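Local atomic coordinates of protein ApaG (Shewanella oneidensis, PDB entry 1TZA), a protein that is of unknown function but belongs to the ApaG family, whose immunoglobulin-like beta-sandwich fold suggests a possible role in binding other molecules. Residues 11-17 and 28-34; 94-100 and 112-118; 38-44 and 73-78. All coordinates share one frame; numbering follows the deposited sequence.

Contact 1 of 3, residues 11-17 and 28-34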
# COMPACT_ATOMS: atom_id res chain seq x y z
N GLU A 11 4.19 -15.32 10.23
CA GLU A 11 3.75 -14.31 11.19
C GLU A 11 3.34 -13.06 10.42
O GLU A 11 3.95 -12.72 9.41
CB GLU A 11 4.88 -14.00 12.17
CG GLU A 11 5.35 -15.22 12.95
CD GLU A 11 6.48 -14.92 13.93
OE1 GLU A 11 6.80 -15.80 14.76
OE2 GLU A 11 7.05 -13.81 13.87
N VAL A 12 2.31 -12.37 10.89
CA VAL A 12 1.85 -11.21 10.16
C VAL A 12 1.31 -10.07 11.01
O VAL A 12 0.65 -10.28 12.03
CB VAL A 12 0.74 -11.62 9.16
CG1 VAL A 12 -0.36 -12.35 9.90
CG2 VAL A 12 0.16 -10.40 8.45
N LYS A 13 1.61 -8.85 10.57
CA LYS A 13 1.11 -7.65 11.23
C LYS A 13 0.49 -6.80 10.11
O LYS A 13 0.90 -6.88 8.95
CB LYS A 13 2.24 -6.91 11.96
CG LYS A 13 3.53 -6.72 11.18
CD LYS A 13 4.62 -6.11 12.08
CE LYS A 13 5.96 -5.98 11.35
NZ LYS A 13 7.04 -5.49 12.26
N THR A 14 -0.52 -6.00 10.45
CA THR A 14 -1.19 -5.18 9.45
C THR A 14 -1.33 -3.74 9.89
O THR A 14 -1.13 -3.40 11.05
CB THR A 14 -2.59 -5.71 9.15
OG1 THR A 14 -3.38 -5.62 10.34
CG2 THR A 14 -2.53 -7.14 8.67
N GLU A 15 -1.73 -2.89 8.94
CA GLU A 15 -1.88 -1.47 9.21
C GLU A 15 -2.86 -0.80 8.25
O GLU A 15 -2.85 -1.06 7.03
CB GLU A 15 -0.52 -0.82 9.10
CG GLU A 15 -0.47 0.64 9.49
CD GLU A 15 0.92 1.21 9.30
OE1 GLU A 15 1.87 0.64 9.88
OE2 GLU A 15 1.06 2.21 8.57
N TYR A 16 -3.73 0.04 8.79
CA TYR A 16 -4.69 0.74 7.96
C TYR A 16 -3.94 1.94 7.42
O TYR A 16 -3.48 2.79 8.18
CB TYR A 16 -5.89 1.22 8.78
CG TYR A 16 -6.82 2.13 8.00
CD1 TYR A 16 -7.31 1.75 6.76
CD2 TYR A 16 -7.21 3.36 8.52
CE1 TYR A 16 -8.18 2.58 6.04
CE2 TYR A 16 -8.08 4.20 7.81
CZ TYR A 16 -8.55 3.80 6.57
OH TYR A 16 -9.39 4.62 5.85
N ILE A 17 -3.82 2.00 6.10
CA ILE A 17 -3.09 3.11 5.51
C ILE A 17 -3.94 4.34 5.24
O ILE A 17 -3.74 5.38 5.87
CB ILE A 17 -2.39 2.66 4.22
CG1 ILE A 17 -1.53 1.42 4.51
CG2 ILE A 17 -1.53 3.78 3.67
CD1 ILE A 17 -0.54 1.62 5.66
N TYR A 28 -10.93 1.01 1.45
CA TYR A 28 -9.99 1.17 2.55
C TYR A 28 -8.68 0.46 2.22
O TYR A 28 -8.67 -0.76 2.03
CB TYR A 28 -10.59 0.63 3.84
CG TYR A 28 -11.94 1.24 4.15
CD1 TYR A 28 -13.11 0.69 3.62
CD2 TYR A 28 -12.04 2.37 4.94
CE1 TYR A 28 -14.36 1.28 3.88
CE2 TYR A 28 -13.28 2.96 5.21
CZ TYR A 28 -14.43 2.41 4.67
OH TYR A 28 -15.64 3.00 4.92
N LEU A 29 -7.59 1.22 2.15
CA LEU A 29 -6.27 0.67 1.83
C LEU A 29 -5.52 0.18 3.06
O LEU A 29 -5.27 0.94 4.00
CB LEU A 29 -5.42 1.71 1.09
CG LEU A 29 -3.95 1.30 0.85
CD1 LEU A 29 -3.89 0.10 -0.11
CD2 LEU A 29 -3.15 2.47 0.27
N PHE A 30 -5.16 -1.10 3.04
CA PHE A 30 -4.43 -1.73 4.13
C PHE A 30 -3.08 -2.24 3.64
O PHE A 30 -2.92 -2.56 2.47
CB PHE A 30 -5.20 -2.93 4.67
CG PHE A 30 -6.39 -2.58 5.52
CD1 PHE A 30 -6.23 -2.27 6.88
CD2 PHE A 30 -7.68 -2.58 4.98
CE1 PHE A 30 -7.34 -1.98 7.68
CE2 PHE A 30 -8.79 -2.29 5.77
CZ PHE A 30 -8.62 -1.99 7.12
N SER A 31 -2.12 -2.31 4.54
CA SER A 31 -0.83 -2.87 4.21
C SER A 31 -0.68 -4.04 5.15
O SER A 31 -1.25 -4.04 6.26
CB SER A 31 0.31 -1.87 4.46
OG SER A 31 0.52 -1.66 5.85
N TYR A 32 0.05 -5.06 4.71
CA TYR A 32 0.33 -6.21 5.55
C TYR A 32 1.80 -6.59 5.35
O TYR A 32 2.32 -6.56 4.23
CB TYR A 32 -0.61 -7.40 5.25
CG TYR A 32 -0.63 -7.89 3.82
CD1 TYR A 32 0.41 -8.65 3.31
CD2 TYR A 32 -1.72 -7.61 3.00
CE1 TYR A 32 0.37 -9.14 2.00
CE2 TYR A 32 -1.77 -8.08 1.71
CZ TYR A 32 -0.73 -8.84 1.21
OH TYR A 32 -0.79 -9.32 -0.08
N THR A 33 2.47 -6.89 6.46
CA THR A 33 3.87 -7.27 6.45
C THR A 33 3.97 -8.71 6.92
O THR A 33 3.71 -9.01 8.09
CB THR A 33 4.70 -6.35 7.37
OG1 THR A 33 4.58 -4.99 6.93
CG2 THR A 33 6.18 -6.76 7.35
N ILE A 34 4.33 -9.59 6.00
CA ILE A 34 4.43 -11.01 6.28
C ILE A 34 5.88 -11.40 6.57
O ILE A 34 6.81 -10.92 5.93
CB ILE A 34 3.95 -11.86 5.06
CG1 ILE A 34 2.64 -11.29 4.50
CG2 ILE A 34 3.74 -13.32 5.48
CD1 ILE A 34 1.43 -11.44 5.40
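Tyr16 and Phe30 face each other as a non-hydrogen-bonded pair of antiparallel strands. Their rings meet obliquely, centroids 5.3 Å apart and planes at 54°, with Tyr16 CD1 lying over the outer part of one Phe30 face. The Tyr16 side chain starts out anti to its own amide nitrogen (chi1 172°), which carries the ring past Phe30 toward Tyr28, where Tyr16 OH comes to the edge of the second tyrosine ring, 3.6 Å from Tyr28 CD2. Farther along the same face, aliphatic groups do the touching: Val12 CG2 lies beside Ile34 CD1 at 3.5 Å, the two side chains running the same way. Midway between this pair and the rings, Thr14 CG2 meets Tyr32 CB at 3.9 Å.

The other face is more polar. Ser31 OG is 3.5 Å from both Glu15 CB and Ile17 CD1, and the extended Lys13 chain runs alongside Thr33, whose hydroxyl bonds to Thr84. Backbone bonds set this register; the straightest runs from Thr33 N to Lys13 O (2.9 Å, 174°).

In the next shell, Phe117 and Leu119 of strand 109-120 cover Val12, Thr14 and Phe30, while Trp51 meets the Tyr32 ring. Ile17, Leu29 and Tyr32 also touch the second subunit. The apolar face thus supplies core packing against strand 109-120, while the register rests on backbone bonds and not on the polar side chains.

Contact 2 of 3, residues 94-100 and 112-118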
# COMPACT_ATOMS: atom_id res chain seq x y z
N GLY A 94 -12.19 -6.80 7.71
CA GLY A 94 -12.14 -7.95 6.83
C GLY A 94 -11.11 -8.94 7.34
O GLY A 94 -10.40 -8.68 8.31
N ILE A 95 -11.03 -10.09 6.67
CA ILE A 95 -10.11 -11.15 7.04
C ILE A 95 -9.34 -11.71 5.84
O ILE A 95 -9.84 -11.75 4.71
CB ILE A 95 -10.87 -12.32 7.70
CG1 ILE A 95 -11.61 -11.83 8.94
CG2 ILE A 95 -9.91 -13.43 8.08
CD1 ILE A 95 -10.72 -11.25 10.01
N MSE A 96 -8.10 -12.13 6.09
CA MSE A 96 -7.28 -12.72 5.04
C MSE A 96 -6.65 -14.03 5.52
O MSE A 96 -6.33 -14.19 6.70
CB MSE A 96 -6.16 -11.75 4.62
CG MSE A 96 -6.58 -10.64 3.66
SE MSE A 96 -5.03 -9.58 3.12
CE MSE A 96 -4.27 -10.74 1.73
N TYR A 97 -6.50 -14.97 4.60
CA TYR A 97 -5.87 -16.26 4.91
C TYR A 97 -5.53 -16.94 3.59
O TYR A 97 -5.95 -16.48 2.53
CB TYR A 97 -6.81 -17.13 5.77
CG TYR A 97 -8.02 -17.71 5.07
CD1 TYR A 97 -7.91 -18.83 4.25
CD2 TYR A 97 -9.29 -17.16 5.27
CE1 TYR A 97 -9.03 -19.39 3.64
CE2 TYR A 97 -10.41 -17.71 4.66
CZ TYR A 97 -10.27 -18.82 3.85
OH TYR A 97 -11.38 -19.35 3.25
N GLY A 98 -4.76 -18.02 3.65
CA GLY A 98 -4.39 -18.71 2.43
C GLY A 98 -3.15 -19.58 2.58
O GLY A 98 -2.87 -20.08 3.68
N THR A 99 -2.42 -19.77 1.49
CA THR A 99 -1.22 -20.59 1.52
C THR A 99 -0.18 -20.12 0.53
O THR A 99 -0.48 -19.40 -0.42
CB THR A 99 -1.54 -22.06 1.20
OG1 THR A 99 -2.09 -22.15 -0.12
CG2 THR A 99 -2.54 -22.63 2.19
N TYR A 100 1.06 -20.54 0.77
CA TYR A 100 2.19 -20.22 -0.08
C TYR A 100 2.65 -21.56 -0.64
O TYR A 100 2.79 -22.53 0.11
CB TYR A 100 3.34 -19.61 0.73
CG TYR A 100 3.11 -18.20 1.19
CD1 TYR A 100 2.67 -17.22 0.30
CD2 TYR A 100 3.37 -17.82 2.50
CE1 TYR A 100 2.51 -15.89 0.70
CE2 TYR A 100 3.22 -16.50 2.92
CZ TYR A 100 2.79 -15.53 2.01
OH TYR A 100 2.66 -14.21 2.41
N ALA A 112 2.85 -23.71 2.94
CA ALA A 112 3.05 -22.98 4.19
C ALA A 112 1.70 -22.31 4.43
O ALA A 112 1.27 -21.48 3.63
CB ALA A 112 4.15 -21.94 4.03
N ILE A 113 1.03 -22.68 5.51
CA ILE A 113 -0.27 -22.12 5.82
C ILE A 113 -0.17 -20.71 6.38
O ILE A 113 0.74 -20.39 7.15
CB ILE A 113 -1.03 -22.99 6.85
CG1 ILE A 113 -1.11 -24.42 6.34
CG2 ILE A 113 -2.44 -22.43 7.07
CD1 ILE A 113 -1.63 -25.40 7.37
N ILE A 114 -1.10 -19.87 5.96
CA ILE A 114 -1.17 -18.50 6.43
C ILE A 114 -2.48 -18.39 7.21
O ILE A 114 -3.56 -18.27 6.62
CB ILE A 114 -1.19 -17.50 5.25
CG1 ILE A 114 0.02 -17.75 4.33
CG2 ILE A 114 -1.15 -16.08 5.78
CD1 ILE A 114 -0.14 -17.19 2.93
N LYS A 115 -2.38 -18.45 8.53
CA LYS A 115 -3.55 -18.37 9.41
C LYS A 115 -4.35 -17.11 9.15
O LYS A 115 -3.80 -16.08 8.73
CB LYS A 115 -3.12 -18.39 10.88
CG LYS A 115 -2.30 -19.60 11.27
CD LYS A 115 -3.08 -20.90 11.08
CE LYS A 115 -2.25 -22.10 11.52
NZ LYS A 115 -2.91 -23.41 11.21
N PRO A 116 -5.67 -17.16 9.39
CA PRO A 116 -6.47 -15.96 9.16
C PRO A 116 -6.08 -14.81 10.09
O PRO A 116 -5.83 -15.01 11.28
CB PRO A 116 -7.90 -16.46 9.40
CG PRO A 116 -7.72 -17.64 10.34
CD PRO A 116 -6.51 -18.31 9.76
N PHE A 117 -5.99 -13.61 9.53
CA PHE A 117 -5.66 -12.42 10.29
C PHE A 117 -6.61 -11.31 9.83
O PHE A 117 -7.09 -11.32 8.69
CB PHE A 117 -4.18 -12.02 10.09
CG PHE A 117 -3.80 -11.75 8.66
CD1 PHE A 117 -4.02 -10.49 8.08
CD2 PHE A 117 -3.21 -12.75 7.89
CE1 PHE A 117 -3.65 -10.23 6.75
CE2 PHE A 117 -2.84 -12.50 6.55
CZ PHE A 117 -3.06 -11.24 5.99
N ARG A 118 -6.88 -10.37 10.72
CA ARG A 118 -7.81 -9.28 10.46
C ARG A 118 -7.22 -8.05 9.82
O ARG A 118 -6.01 -7.84 9.82
CB ARG A 118 -8.48 -8.87 11.76
CG ARG A 118 -7.49 -8.76 12.92
CD ARG A 118 -7.15 -7.33 13.32
NE ARG A 118 -8.23 -6.71 14.08
CZ ARG A 118 -8.05 -5.79 15.02
NH1 ARG A 118 -6.82 -5.38 15.32
NH2 ARG A 118 -9.09 -5.28 15.67
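Ile114 and Tyr100 cross at about a right angle, and the isoleucine ends squarely on the tyrosine face: Ile114 CD1 is 3.4 Å from the ring centroid and only 10° off its normal, a CH-pi contact. With CG1 beside the backbone nitrogen (chi1 -55°) and CD1 extended from it, the aliphatic branch reaches past Gly98 to the ring. The phenol's far end is fixed by a hydrogen bond to Tyr83.

Phe117 and Met96, present as selenomethionine, are arranged otherwise, lying side by side and pointing the same way. Met96 CB stands over the ring face, 3.8 Å from the Phe117 centroid, whereas the selenium lies obliquely at 4.9 Å from the same centroid in a Met-aromatic contact. A chi1 of 59° places the Phe117 ring between its own amide nitrogen and carbonyl carbon, bringing its face under Met96 O, which sits toward the rim. On the opposite face of the sheet Ile95 CD1 rests 3.7 Å from Arg118 CB; at the bulge Tyr97 CB meets Pro116 CB at 3.8 Å.

Between the two ring clusters the register slips by one residue: Lys115 and Pro116 together face Tyr97, a beta bulge. Gly98 follows with backbone angles at which only glycine is comfortable. Trp51 of strand 44-55 touches both Met96 and Ile114. The arrangement is that of an antiparallel beta hairpin interrupted by a beta bulge, forming one wall of a beta-sandwich core.

Contact 3 of 3, residues 38-44 and 73-78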
# COMPACT_ATOMS: atom_id res chain seq x y z
N ASN A 38 11.89 -19.92 8.01
CA ASN A 38 12.22 -21.28 7.62
C ASN A 38 13.02 -21.92 8.74
O ASN A 38 14.23 -21.67 8.88
CB ASN A 38 13.02 -21.29 6.32
CG ASN A 38 13.57 -22.65 5.98
OD1 ASN A 38 12.96 -23.68 6.28
ND2 ASN A 38 14.73 -22.68 5.34
N LEU A 39 12.34 -22.72 9.55
CA LEU A 39 12.94 -23.40 10.68
C LEU A 39 13.51 -24.75 10.25
O LEU A 39 14.05 -25.50 11.06
CB LEU A 39 11.90 -23.60 11.78
CG LEU A 39 11.26 -22.31 12.32
CD1 LEU A 39 10.13 -22.64 13.28
CD2 LEU A 39 12.33 -21.48 13.02
N GLY A 40 13.39 -25.05 8.96
CA GLY A 40 13.89 -26.31 8.43
C GLY A 40 15.41 -26.38 8.40
O GLY A 40 16.10 -25.40 8.67
N GLU A 41 15.94 -27.55 8.07
CA GLU A 41 17.38 -27.73 8.00
C GLU A 41 17.82 -27.64 6.55
O GLU A 41 18.96 -27.96 6.20
CB GLU A 41 17.76 -29.11 8.57
CG GLU A 41 17.90 -30.22 7.52
CD GLU A 41 16.58 -30.60 6.84
OE1 GLU A 41 16.62 -31.45 5.93
OE2 GLU A 41 15.52 -30.05 7.22
N GLN A 42 16.91 -27.17 5.70
CA GLN A 42 17.17 -27.06 4.28
C GLN A 42 16.48 -25.81 3.71
O GLN A 42 15.45 -25.38 4.22
CB GLN A 42 16.64 -28.33 3.61
CG GLN A 42 16.51 -28.34 2.11
CD GLN A 42 16.00 -29.70 1.64
OE1 GLN A 42 15.10 -30.29 2.25
NE2 GLN A 42 16.58 -30.21 0.55
N ALA A 43 17.06 -25.23 2.67
CA ALA A 43 16.49 -24.03 2.06
C ALA A 43 15.11 -24.29 1.48
O ALA A 43 14.82 -25.40 1.03
CB ALA A 43 17.42 -23.49 0.97
N ALA A 44 14.26 -23.27 1.51
CA ALA A 44 12.90 -23.37 0.99
C ALA A 44 12.59 -22.16 0.11
O ALA A 44 12.83 -21.01 0.51
CB ALA A 44 11.90 -23.46 2.13
N PRO A 73 11.40 -15.79 -3.55
CA PRO A 73 12.57 -15.84 -2.66
C PRO A 73 12.96 -17.20 -2.09
O PRO A 73 12.11 -18.05 -1.80
CB PRO A 73 12.19 -14.86 -1.57
CG PRO A 73 10.72 -15.15 -1.39
CD PRO A 73 10.23 -15.25 -2.83
N THR A 74 14.26 -17.42 -1.96
CA THR A 74 14.76 -18.66 -1.39
C THR A 74 15.13 -18.30 0.04
O THR A 74 15.93 -17.40 0.29
CB THR A 74 15.98 -19.20 -2.17
OG1 THR A 74 15.55 -19.60 -3.48
CG2 THR A 74 16.58 -20.41 -1.45
N ILE A 75 14.51 -18.99 0.99
CA ILE A 75 14.75 -18.75 2.40
C ILE A 75 15.60 -19.88 2.95
O ILE A 75 15.14 -21.02 3.07
CB ILE A 75 13.42 -18.71 3.18
CG1 ILE A 75 12.41 -17.84 2.43
CG2 ILE A 75 13.65 -18.15 4.56
CD1 ILE A 75 11.00 -17.96 2.95
N PRO A 76 16.86 -19.58 3.30
CA PRO A 76 17.72 -20.65 3.84
C PRO A 76 17.29 -21.03 5.26
O PRO A 76 16.42 -20.37 5.85
CB PRO A 76 19.11 -20.03 3.78
CG PRO A 76 18.84 -18.60 4.07
CD PRO A 76 17.58 -18.30 3.26
N PRO A 77 17.87 -22.09 5.82
CA PRO A 77 17.51 -22.50 7.19
C PRO A 77 17.70 -21.37 8.20
O PRO A 77 18.50 -20.46 7.98
CB PRO A 77 18.44 -23.67 7.45
CG PRO A 77 18.61 -24.28 6.08
CD PRO A 77 18.81 -23.05 5.22
N ASN A 78 16.95 -21.41 9.30
CA ASN A 78 17.08 -20.40 10.34
C ASN A 78 17.09 -18.96 9.79
O ASN A 78 17.90 -18.13 10.23
CB ASN A 78 18.38 -20.63 11.12
CG ASN A 78 18.33 -20.06 12.52
OD1 ASN A 78 19.30 -19.46 13.00
ND2 ASN A 78 17.20 -20.25 13.19
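The 38-44 loop curls round the 73-78 segment and joins it through one antiparallel hydrogen-bonded pair, Ala44 with Ile75, in which Ile75 N reaches Ala44 O at 2.7 Å and Ala44 N bonds back to Ile75 O. Within the curl, Asn38 projects its amide across to the 73-78 segment, its CG set anti to the backbone nitrogen (chi1 171°). Asn38 ND2 faces three carbonyls: its straightest bond is to Gln42 O inside the loop (3.0 Å, 162°), with Gln42 O close to the amide plane, while the bonds from ND2 to Ile75 O (2.8 Å) and Pro76 O (2.9 Å) are bent and weak. The other end of the amide accepts from Gly40 N, 3.0 Å from Asn38 OD1, and this makes an Asx turn. Gly40 N approaches from above the carbonyl plane.

A buried asparagine thus holds the connection between strands 28-38 and 44-55, which belong to the two facing sheets of the sandwich, joining the loop backbone to the short edge strand 74-75 and the Pro76-Pro77 pair after it. The Pro77 ring fits against the outer part of the loop, with CG 3.4 Å from Gln42 N and CB close to Gly40 O. Ile75 CG2 packs on Asn38 CB at 3.7 Å, and the methyls Ala43 CB and Thr74 CG2 meet at 4.0 Å. Tyr81 lies against Ile75, Met102 touches Ala44, and Thr79 OG1 bonds to Pro77 O.

How the contacts relate
Contacts 1 and 2 are hairpins from the two facing sheets, 8-19 with 28-38 and 93-104 with 109-120, and their inner faces meet to build the core: Tyr32 packs on Met96 and Ile34 on Tyr100. Contact 3 lies nearer the surface, at one end of the sandwich where strand 28-38 hands over to 44-55, its centre about 24 Å from that of contact 1 and 20 Å from that of contact 2. It shares a sheet with contact 2 but does not touch it. The chemistry follows position: paired strands, with one bulge in contact 2, and ring and aliphatic packing, against one asparagine amide facing three backbone carbonyls, two of them weakly bonded. Among the three, contact 1 alone reaches the second subunit.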